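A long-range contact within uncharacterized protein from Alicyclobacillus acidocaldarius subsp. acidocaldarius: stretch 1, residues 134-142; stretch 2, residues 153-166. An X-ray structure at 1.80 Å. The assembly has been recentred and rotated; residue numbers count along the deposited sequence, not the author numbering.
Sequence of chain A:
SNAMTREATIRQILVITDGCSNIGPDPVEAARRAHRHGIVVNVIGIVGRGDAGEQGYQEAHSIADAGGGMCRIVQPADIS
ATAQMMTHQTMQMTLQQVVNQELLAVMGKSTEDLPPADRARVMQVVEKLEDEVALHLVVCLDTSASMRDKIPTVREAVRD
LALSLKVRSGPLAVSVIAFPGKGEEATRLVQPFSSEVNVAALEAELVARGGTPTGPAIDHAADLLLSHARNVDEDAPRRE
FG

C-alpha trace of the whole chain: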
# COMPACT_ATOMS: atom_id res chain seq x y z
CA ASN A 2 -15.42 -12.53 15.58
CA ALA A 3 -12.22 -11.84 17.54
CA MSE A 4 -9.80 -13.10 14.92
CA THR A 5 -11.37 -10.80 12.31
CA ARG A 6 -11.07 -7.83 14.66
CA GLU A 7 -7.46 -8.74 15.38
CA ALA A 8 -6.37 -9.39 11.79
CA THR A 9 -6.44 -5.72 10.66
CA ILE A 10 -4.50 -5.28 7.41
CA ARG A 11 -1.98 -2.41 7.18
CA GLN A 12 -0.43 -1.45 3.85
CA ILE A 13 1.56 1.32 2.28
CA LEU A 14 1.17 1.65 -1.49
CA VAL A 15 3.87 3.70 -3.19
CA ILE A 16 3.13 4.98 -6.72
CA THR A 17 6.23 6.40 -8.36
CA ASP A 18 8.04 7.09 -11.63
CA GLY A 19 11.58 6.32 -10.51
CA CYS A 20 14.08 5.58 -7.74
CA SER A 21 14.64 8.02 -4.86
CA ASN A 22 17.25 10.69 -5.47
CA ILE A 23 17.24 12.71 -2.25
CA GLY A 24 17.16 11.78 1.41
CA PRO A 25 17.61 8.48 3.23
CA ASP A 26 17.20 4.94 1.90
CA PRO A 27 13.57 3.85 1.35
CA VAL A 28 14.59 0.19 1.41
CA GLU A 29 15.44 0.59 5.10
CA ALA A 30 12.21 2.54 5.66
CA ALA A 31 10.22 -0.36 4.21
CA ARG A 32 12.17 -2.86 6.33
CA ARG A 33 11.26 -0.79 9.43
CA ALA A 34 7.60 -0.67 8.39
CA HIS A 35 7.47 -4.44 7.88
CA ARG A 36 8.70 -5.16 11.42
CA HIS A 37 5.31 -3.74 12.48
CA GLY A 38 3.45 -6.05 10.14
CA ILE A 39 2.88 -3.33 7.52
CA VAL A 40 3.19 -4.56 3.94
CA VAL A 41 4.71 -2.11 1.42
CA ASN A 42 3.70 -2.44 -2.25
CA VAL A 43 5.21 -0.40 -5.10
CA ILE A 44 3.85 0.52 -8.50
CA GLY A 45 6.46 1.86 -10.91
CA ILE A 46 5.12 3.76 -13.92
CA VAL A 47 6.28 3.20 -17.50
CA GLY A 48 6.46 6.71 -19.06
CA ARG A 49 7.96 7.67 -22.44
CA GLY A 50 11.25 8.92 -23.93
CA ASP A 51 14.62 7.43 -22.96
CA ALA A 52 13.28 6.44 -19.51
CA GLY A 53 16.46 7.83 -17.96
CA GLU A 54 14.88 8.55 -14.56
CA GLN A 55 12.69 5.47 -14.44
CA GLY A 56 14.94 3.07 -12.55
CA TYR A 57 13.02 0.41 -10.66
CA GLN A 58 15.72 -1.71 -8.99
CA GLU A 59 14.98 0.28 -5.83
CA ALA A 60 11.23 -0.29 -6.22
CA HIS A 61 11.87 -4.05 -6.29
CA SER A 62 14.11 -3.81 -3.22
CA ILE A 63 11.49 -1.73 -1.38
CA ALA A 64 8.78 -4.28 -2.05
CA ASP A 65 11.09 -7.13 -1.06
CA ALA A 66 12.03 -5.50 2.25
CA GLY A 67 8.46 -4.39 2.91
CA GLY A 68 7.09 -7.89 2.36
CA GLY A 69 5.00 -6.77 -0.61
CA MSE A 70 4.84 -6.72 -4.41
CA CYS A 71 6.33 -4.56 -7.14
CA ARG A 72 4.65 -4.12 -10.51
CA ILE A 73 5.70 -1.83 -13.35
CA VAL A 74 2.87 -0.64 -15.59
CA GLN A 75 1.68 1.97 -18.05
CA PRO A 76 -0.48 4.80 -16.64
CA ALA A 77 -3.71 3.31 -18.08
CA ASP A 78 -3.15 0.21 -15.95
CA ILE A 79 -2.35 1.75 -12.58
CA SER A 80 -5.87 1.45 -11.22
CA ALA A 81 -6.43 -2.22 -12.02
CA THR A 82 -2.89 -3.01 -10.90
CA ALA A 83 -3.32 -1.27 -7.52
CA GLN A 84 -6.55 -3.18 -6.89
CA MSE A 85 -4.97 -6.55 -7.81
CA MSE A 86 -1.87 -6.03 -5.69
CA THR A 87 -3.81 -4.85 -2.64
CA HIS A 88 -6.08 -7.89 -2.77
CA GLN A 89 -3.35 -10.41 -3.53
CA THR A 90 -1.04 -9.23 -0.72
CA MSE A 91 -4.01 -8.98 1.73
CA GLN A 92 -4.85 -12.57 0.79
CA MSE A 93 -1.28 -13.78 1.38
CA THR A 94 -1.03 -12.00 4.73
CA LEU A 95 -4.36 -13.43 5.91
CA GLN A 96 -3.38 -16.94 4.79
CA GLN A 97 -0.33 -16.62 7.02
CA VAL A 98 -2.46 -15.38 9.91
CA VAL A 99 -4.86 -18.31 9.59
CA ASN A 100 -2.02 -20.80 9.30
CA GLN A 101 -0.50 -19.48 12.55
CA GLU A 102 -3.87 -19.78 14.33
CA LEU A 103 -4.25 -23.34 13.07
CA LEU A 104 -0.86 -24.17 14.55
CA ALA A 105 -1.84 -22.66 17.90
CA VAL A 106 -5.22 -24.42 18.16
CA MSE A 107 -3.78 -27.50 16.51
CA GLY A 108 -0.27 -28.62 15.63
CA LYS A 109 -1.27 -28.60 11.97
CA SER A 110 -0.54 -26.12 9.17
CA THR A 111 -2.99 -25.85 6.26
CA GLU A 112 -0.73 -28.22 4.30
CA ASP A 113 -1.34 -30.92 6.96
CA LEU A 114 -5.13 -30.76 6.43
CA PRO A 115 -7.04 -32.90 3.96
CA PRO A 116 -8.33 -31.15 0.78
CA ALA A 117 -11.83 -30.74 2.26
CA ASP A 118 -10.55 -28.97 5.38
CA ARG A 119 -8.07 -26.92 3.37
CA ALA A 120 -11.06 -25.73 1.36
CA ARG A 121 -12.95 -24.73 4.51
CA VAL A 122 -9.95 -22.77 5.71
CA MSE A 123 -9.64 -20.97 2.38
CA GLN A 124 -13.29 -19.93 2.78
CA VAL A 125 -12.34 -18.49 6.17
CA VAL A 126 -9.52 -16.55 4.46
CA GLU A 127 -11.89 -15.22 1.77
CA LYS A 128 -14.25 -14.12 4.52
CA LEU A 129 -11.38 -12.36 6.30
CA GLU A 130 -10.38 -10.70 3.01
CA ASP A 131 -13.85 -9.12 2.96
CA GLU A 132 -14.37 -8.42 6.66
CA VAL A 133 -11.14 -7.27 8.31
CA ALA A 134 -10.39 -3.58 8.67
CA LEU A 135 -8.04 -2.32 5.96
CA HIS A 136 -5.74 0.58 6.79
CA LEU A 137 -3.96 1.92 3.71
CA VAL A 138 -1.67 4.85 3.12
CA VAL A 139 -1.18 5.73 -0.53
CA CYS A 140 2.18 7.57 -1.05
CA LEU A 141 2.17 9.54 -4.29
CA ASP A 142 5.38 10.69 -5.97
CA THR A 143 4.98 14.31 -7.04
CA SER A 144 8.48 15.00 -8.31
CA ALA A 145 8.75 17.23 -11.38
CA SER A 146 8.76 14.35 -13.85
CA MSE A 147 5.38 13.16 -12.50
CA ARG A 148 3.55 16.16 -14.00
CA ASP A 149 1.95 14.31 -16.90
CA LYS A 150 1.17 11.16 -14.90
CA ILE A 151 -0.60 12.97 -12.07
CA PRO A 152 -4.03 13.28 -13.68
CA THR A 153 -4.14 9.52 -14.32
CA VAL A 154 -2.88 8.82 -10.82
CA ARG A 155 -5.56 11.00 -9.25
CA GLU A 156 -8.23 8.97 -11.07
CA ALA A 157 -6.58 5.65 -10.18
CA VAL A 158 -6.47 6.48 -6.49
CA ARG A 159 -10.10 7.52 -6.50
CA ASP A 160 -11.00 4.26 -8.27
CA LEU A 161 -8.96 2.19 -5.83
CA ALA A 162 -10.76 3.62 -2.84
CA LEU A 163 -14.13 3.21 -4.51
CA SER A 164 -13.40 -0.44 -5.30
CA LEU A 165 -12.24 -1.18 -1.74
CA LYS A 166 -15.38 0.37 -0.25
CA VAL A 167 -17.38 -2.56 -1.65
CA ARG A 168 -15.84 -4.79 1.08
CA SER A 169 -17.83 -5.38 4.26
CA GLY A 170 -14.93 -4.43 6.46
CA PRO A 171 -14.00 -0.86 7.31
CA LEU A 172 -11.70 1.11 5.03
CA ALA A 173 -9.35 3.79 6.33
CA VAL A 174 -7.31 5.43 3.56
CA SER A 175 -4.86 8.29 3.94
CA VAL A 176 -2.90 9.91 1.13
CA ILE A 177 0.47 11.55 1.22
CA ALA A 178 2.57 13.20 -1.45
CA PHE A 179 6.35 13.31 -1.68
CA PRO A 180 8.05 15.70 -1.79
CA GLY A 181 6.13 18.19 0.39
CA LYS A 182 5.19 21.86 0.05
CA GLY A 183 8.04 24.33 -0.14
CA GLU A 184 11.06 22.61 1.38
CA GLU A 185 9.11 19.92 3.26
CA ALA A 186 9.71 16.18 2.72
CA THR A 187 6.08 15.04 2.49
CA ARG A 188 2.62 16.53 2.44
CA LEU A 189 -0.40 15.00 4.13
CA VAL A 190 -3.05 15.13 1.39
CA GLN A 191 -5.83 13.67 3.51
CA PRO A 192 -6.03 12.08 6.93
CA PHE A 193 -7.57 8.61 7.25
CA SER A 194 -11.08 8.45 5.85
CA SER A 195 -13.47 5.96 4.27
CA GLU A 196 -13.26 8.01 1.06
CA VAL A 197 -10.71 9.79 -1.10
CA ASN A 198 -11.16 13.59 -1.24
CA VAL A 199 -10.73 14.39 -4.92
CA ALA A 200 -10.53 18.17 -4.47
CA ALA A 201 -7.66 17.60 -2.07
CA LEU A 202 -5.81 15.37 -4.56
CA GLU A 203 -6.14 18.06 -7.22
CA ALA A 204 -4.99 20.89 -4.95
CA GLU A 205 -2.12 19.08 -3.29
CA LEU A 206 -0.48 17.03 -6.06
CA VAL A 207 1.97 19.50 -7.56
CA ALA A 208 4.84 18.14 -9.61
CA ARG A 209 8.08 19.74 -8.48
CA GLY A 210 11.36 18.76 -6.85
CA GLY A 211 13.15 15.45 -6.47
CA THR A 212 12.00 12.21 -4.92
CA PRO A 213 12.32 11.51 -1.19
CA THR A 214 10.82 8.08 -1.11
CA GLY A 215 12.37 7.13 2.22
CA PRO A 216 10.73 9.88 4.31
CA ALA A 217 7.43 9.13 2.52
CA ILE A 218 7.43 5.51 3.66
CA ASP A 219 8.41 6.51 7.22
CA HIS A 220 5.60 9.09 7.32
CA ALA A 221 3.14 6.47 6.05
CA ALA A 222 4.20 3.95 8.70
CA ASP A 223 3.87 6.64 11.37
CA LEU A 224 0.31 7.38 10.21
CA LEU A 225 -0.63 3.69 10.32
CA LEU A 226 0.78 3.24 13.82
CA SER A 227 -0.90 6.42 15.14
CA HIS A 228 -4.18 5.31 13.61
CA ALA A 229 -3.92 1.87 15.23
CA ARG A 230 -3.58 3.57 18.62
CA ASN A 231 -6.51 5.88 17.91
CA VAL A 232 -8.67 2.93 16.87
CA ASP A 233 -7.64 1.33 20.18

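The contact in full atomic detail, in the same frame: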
# COMPACT_ATOMS: atom_id res chain seq x y z
N ALA A 134 -10.67 -4.98 8.94
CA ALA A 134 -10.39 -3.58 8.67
C ALA A 134 -9.17 -3.51 7.75
O ALA A 134 -8.28 -4.35 7.83
CB ALA A 134 -10.16 -2.80 9.99
N LEU A 135 -9.17 -2.52 6.85
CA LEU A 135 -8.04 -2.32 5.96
C LEU A 135 -7.56 -0.91 6.17
O LEU A 135 -8.32 0.05 5.97
CB LEU A 135 -8.48 -2.50 4.50
CG LEU A 135 -7.46 -2.08 3.43
CD1 LEU A 135 -6.13 -2.79 3.66
CD2 LEU A 135 -8.02 -2.37 2.05
N HIS A 136 -6.31 -0.76 6.61
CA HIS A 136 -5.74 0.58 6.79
C HIS A 136 -4.67 0.74 5.73
O HIS A 136 -3.76 -0.05 5.67
CB HIS A 136 -5.10 0.73 8.17
CG HIS A 136 -6.06 0.62 9.30
ND1 HIS A 136 -5.66 0.54 10.62
CD2 HIS A 136 -7.42 0.57 9.32
CE1 HIS A 136 -6.72 0.46 11.39
NE2 HIS A 136 -7.80 0.47 10.63
N LEU A 137 -4.79 1.78 4.92
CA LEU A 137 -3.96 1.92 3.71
C LEU A 137 -3.48 3.35 3.62
O LEU A 137 -4.28 4.29 3.69
CB LEU A 137 -4.84 1.62 2.48
CG LEU A 137 -4.21 1.88 1.10
CD1 LEU A 137 -3.00 1.01 0.86
CD2 LEU A 137 -5.23 1.70 -0.05
N VAL A 138 -2.17 3.53 3.45
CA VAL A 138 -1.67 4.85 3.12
C VAL A 138 -1.14 4.79 1.71
O VAL A 138 -0.28 3.96 1.39
CB VAL A 138 -0.51 5.28 4.05
CG1 VAL A 138 -0.01 6.65 3.62
CG2 VAL A 138 -1.01 5.32 5.50
N VAL A 139 -1.66 5.67 0.85
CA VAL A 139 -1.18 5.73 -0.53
C VAL A 139 -0.16 6.88 -0.58
O VAL A 139 -0.50 8.02 -0.23
CB VAL A 139 -2.35 6.02 -1.49
CG1 VAL A 139 -1.84 6.10 -2.92
CG2 VAL A 139 -3.45 4.93 -1.36
N CYS A 140 1.09 6.58 -0.98
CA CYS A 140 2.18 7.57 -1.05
C CYS A 140 2.40 7.89 -2.50
O CYS A 140 2.78 7.01 -3.27
CB CYS A 140 3.51 7.02 -0.52
SG CYS A 140 3.43 6.51 1.19
N LEU A 141 2.14 9.14 -2.89
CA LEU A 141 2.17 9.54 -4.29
C LEU A 141 3.37 10.44 -4.56
O LEU A 141 3.52 11.53 -3.98
CB LEU A 141 0.87 10.29 -4.65
CG LEU A 141 -0.40 9.49 -4.39
CD1 LEU A 141 -1.64 10.31 -4.76
CD2 LEU A 141 -0.33 8.21 -5.27
N ASP A 142 4.21 9.97 -5.48
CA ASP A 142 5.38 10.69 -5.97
C ASP A 142 4.86 11.91 -6.69
O ASP A 142 4.00 11.78 -7.57
CB ASP A 142 6.06 9.73 -6.95
CG ASP A 142 7.38 10.23 -7.51
OD1 ASP A 142 7.66 11.44 -7.54
OD2 ASP A 142 8.14 9.34 -7.98
N THR A 153 -3.73 10.93 -14.28
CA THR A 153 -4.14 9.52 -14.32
C THR A 153 -4.08 8.92 -12.93
O THR A 153 -4.94 8.14 -12.53
CB THR A 153 -3.25 8.75 -15.30
OG1 THR A 153 -3.48 9.29 -16.60
CG2 THR A 153 -3.59 7.23 -15.31
N VAL A 154 -3.05 9.30 -12.19
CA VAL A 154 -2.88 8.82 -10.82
C VAL A 154 -4.02 9.27 -9.92
O VAL A 154 -4.55 8.49 -9.13
CB VAL A 154 -1.51 9.25 -10.26
CG1 VAL A 154 -1.40 8.96 -8.76
CG2 VAL A 154 -0.40 8.52 -11.02
N ARG A 155 -4.44 10.53 -10.05
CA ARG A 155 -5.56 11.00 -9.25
C ARG A 155 -6.79 10.11 -9.49
O ARG A 155 -7.49 9.74 -8.54
CB ARG A 155 -5.92 12.46 -9.57
CG ARG A 155 -4.83 13.48 -9.23
CD ARG A 155 -5.39 14.93 -9.29
NE ARG A 155 -5.96 15.22 -10.61
CZ ARG A 155 -5.46 16.07 -11.50
NH1 ARG A 155 -4.37 16.80 -11.25
NH2 ARG A 155 -6.06 16.20 -12.68
N GLU A 156 -7.06 9.80 -10.75
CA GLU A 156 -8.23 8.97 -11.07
C GLU A 156 -8.08 7.55 -10.53
O GLU A 156 -9.05 6.94 -10.03
CB GLU A 156 -8.47 8.92 -12.58
CG GLU A 156 -8.61 10.27 -13.23
CD GLU A 156 -9.99 10.49 -13.82
OE1 GLU A 156 -10.98 10.07 -13.17
OE2 GLU A 156 -10.07 11.09 -14.92
N ALA A 157 -6.87 7.01 -10.63
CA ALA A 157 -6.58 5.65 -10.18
C ALA A 157 -6.77 5.52 -8.68
O ALA A 157 -7.27 4.49 -8.18
CB ALA A 157 -5.13 5.25 -10.56
N VAL A 158 -6.35 6.53 -7.94
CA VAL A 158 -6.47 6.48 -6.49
C VAL A 158 -7.93 6.57 -6.07
O VAL A 158 -8.37 5.86 -5.16
CB VAL A 158 -5.64 7.60 -5.84
CG1 VAL A 158 -5.93 7.69 -4.36
CG2 VAL A 158 -4.14 7.32 -6.09
N ARG A 159 -8.68 7.43 -6.74
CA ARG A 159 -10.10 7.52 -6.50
C ARG A 159 -10.76 6.16 -6.77
O ARG A 159 -11.55 5.68 -5.97
CB ARG A 159 -10.72 8.63 -7.36
CG ARG A 159 -12.25 8.69 -7.27
CD ARG A 159 -12.83 9.68 -8.27
NE ARG A 159 -14.29 9.76 -8.15
CZ ARG A 159 -15.13 8.98 -8.83
NH1 ARG A 159 -14.66 8.07 -9.68
NH2 ARG A 159 -16.44 9.12 -8.66
N ASP A 160 -10.41 5.55 -7.89
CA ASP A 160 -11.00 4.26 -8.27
C ASP A 160 -10.63 3.15 -7.29
O ASP A 160 -11.43 2.26 -7.00
CB ASP A 160 -10.55 3.87 -9.67
CG ASP A 160 -11.25 4.66 -10.75
OD1 ASP A 160 -12.16 5.45 -10.42
OD2 ASP A 160 -10.89 4.48 -11.93
N LEU A 161 -9.40 3.20 -6.78
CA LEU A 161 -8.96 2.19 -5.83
C LEU A 161 -9.82 2.25 -4.59
O LEU A 161 -10.33 1.23 -4.11
CB LEU A 161 -7.48 2.39 -5.48
CG LEU A 161 -6.86 1.53 -4.36
CD1 LEU A 161 -6.90 0.05 -4.72
CD2 LEU A 161 -5.40 1.98 -4.16
N ALA A 162 -10.00 3.46 -4.05
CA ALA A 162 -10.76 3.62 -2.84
C ALA A 162 -12.20 3.21 -3.07
O ALA A 162 -12.82 2.58 -2.21
CB ALA A 162 -10.67 5.08 -2.33
N LEU A 163 -12.75 3.58 -4.23
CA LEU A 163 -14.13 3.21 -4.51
C LEU A 163 -14.28 1.69 -4.57
O LEU A 163 -15.25 1.14 -4.06
CB LEU A 163 -14.63 3.87 -5.80
CG LEU A 163 -14.83 5.39 -5.70
CD1 LEU A 163 -15.34 5.93 -7.02
CD2 LEU A 163 -15.78 5.77 -4.57
N SER A 164 -13.32 1.01 -5.19
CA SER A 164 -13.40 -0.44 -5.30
C SER A 164 -13.28 -1.13 -3.94
O SER A 164 -13.95 -2.13 -3.67
CB SER A 164 -12.34 -0.99 -6.26
OG SER A 164 -11.07 -0.98 -5.63
N LEU A 165 -12.41 -0.61 -3.08
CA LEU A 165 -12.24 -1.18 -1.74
C LEU A 165 -13.44 -0.98 -0.83
O LEU A 165 -13.67 -1.75 0.11
CB LEU A 165 -10.96 -0.64 -1.08
CG LEU A 165 -9.65 -1.01 -1.78
CD1 LEU A 165 -8.50 -0.21 -1.17
CD2 LEU A 165 -9.33 -2.54 -1.73
N LYS A 166 -14.24 0.05 -1.10
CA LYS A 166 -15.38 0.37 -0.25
C LYS A 166 -16.48 -0.69 -0.36
O LYS A 166 -17.36 -0.76 0.48
CB LYS A 166 -15.93 1.76 -0.59
CG LYS A 166 -16.56 2.50 0.59
CD LYS A 166 -16.77 4.00 0.32
CE LYS A 166 -17.78 4.24 -0.80
NZ LYS A 166 -18.24 5.66 -0.88

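The packing of a helix against a β-strand rests on matching two periodicities, and this contact is a clear example. Strand 135-142 and the helix through 153-165 run antiparallel, at 173°, with axes 10.7 Å apart at closest approach. In the strand every second side chain, Leu-135, Leu-137, Val-139 and Leu-141, points toward the helix; the helix answers at intervals of three or four with Val-154, Val-158, Leu-161 and Leu-165. No hydrogen bond crosses between them. The helix satisfies its backbone internally, as in Val-158 N to Val-154 O at 2.9 Å. Apolar side chains alone make the contact.

Given this backbone register, the rotamers place particular methyls at the closest approaches. Leucine favours t,p and m,t, which keep its branched end clear of the backbone; helical valine favours t, since the other wells crowd a methyl against the preceding turn. Leu-135 and Leu-137 are t,p, and each brings CD2 to 3.9 Å from CD1 of Leu-165, itself m,t; one helical leucine thus spans two strand positions. Leu-161, also t,p, places its CD2 4.1 Å from CD2 of Leu-137. Further along, the t rotamers of Val-139 and Val-158 bring CG1 of Val-139 to 4.1 Å from CG2 of Val-158. Leu-141 instead adopts m,t, and its CD2 lies 3.7 Å from Val-154 CG1 and 4.0 Å from Val-158 CG2, bridging successive helical turns.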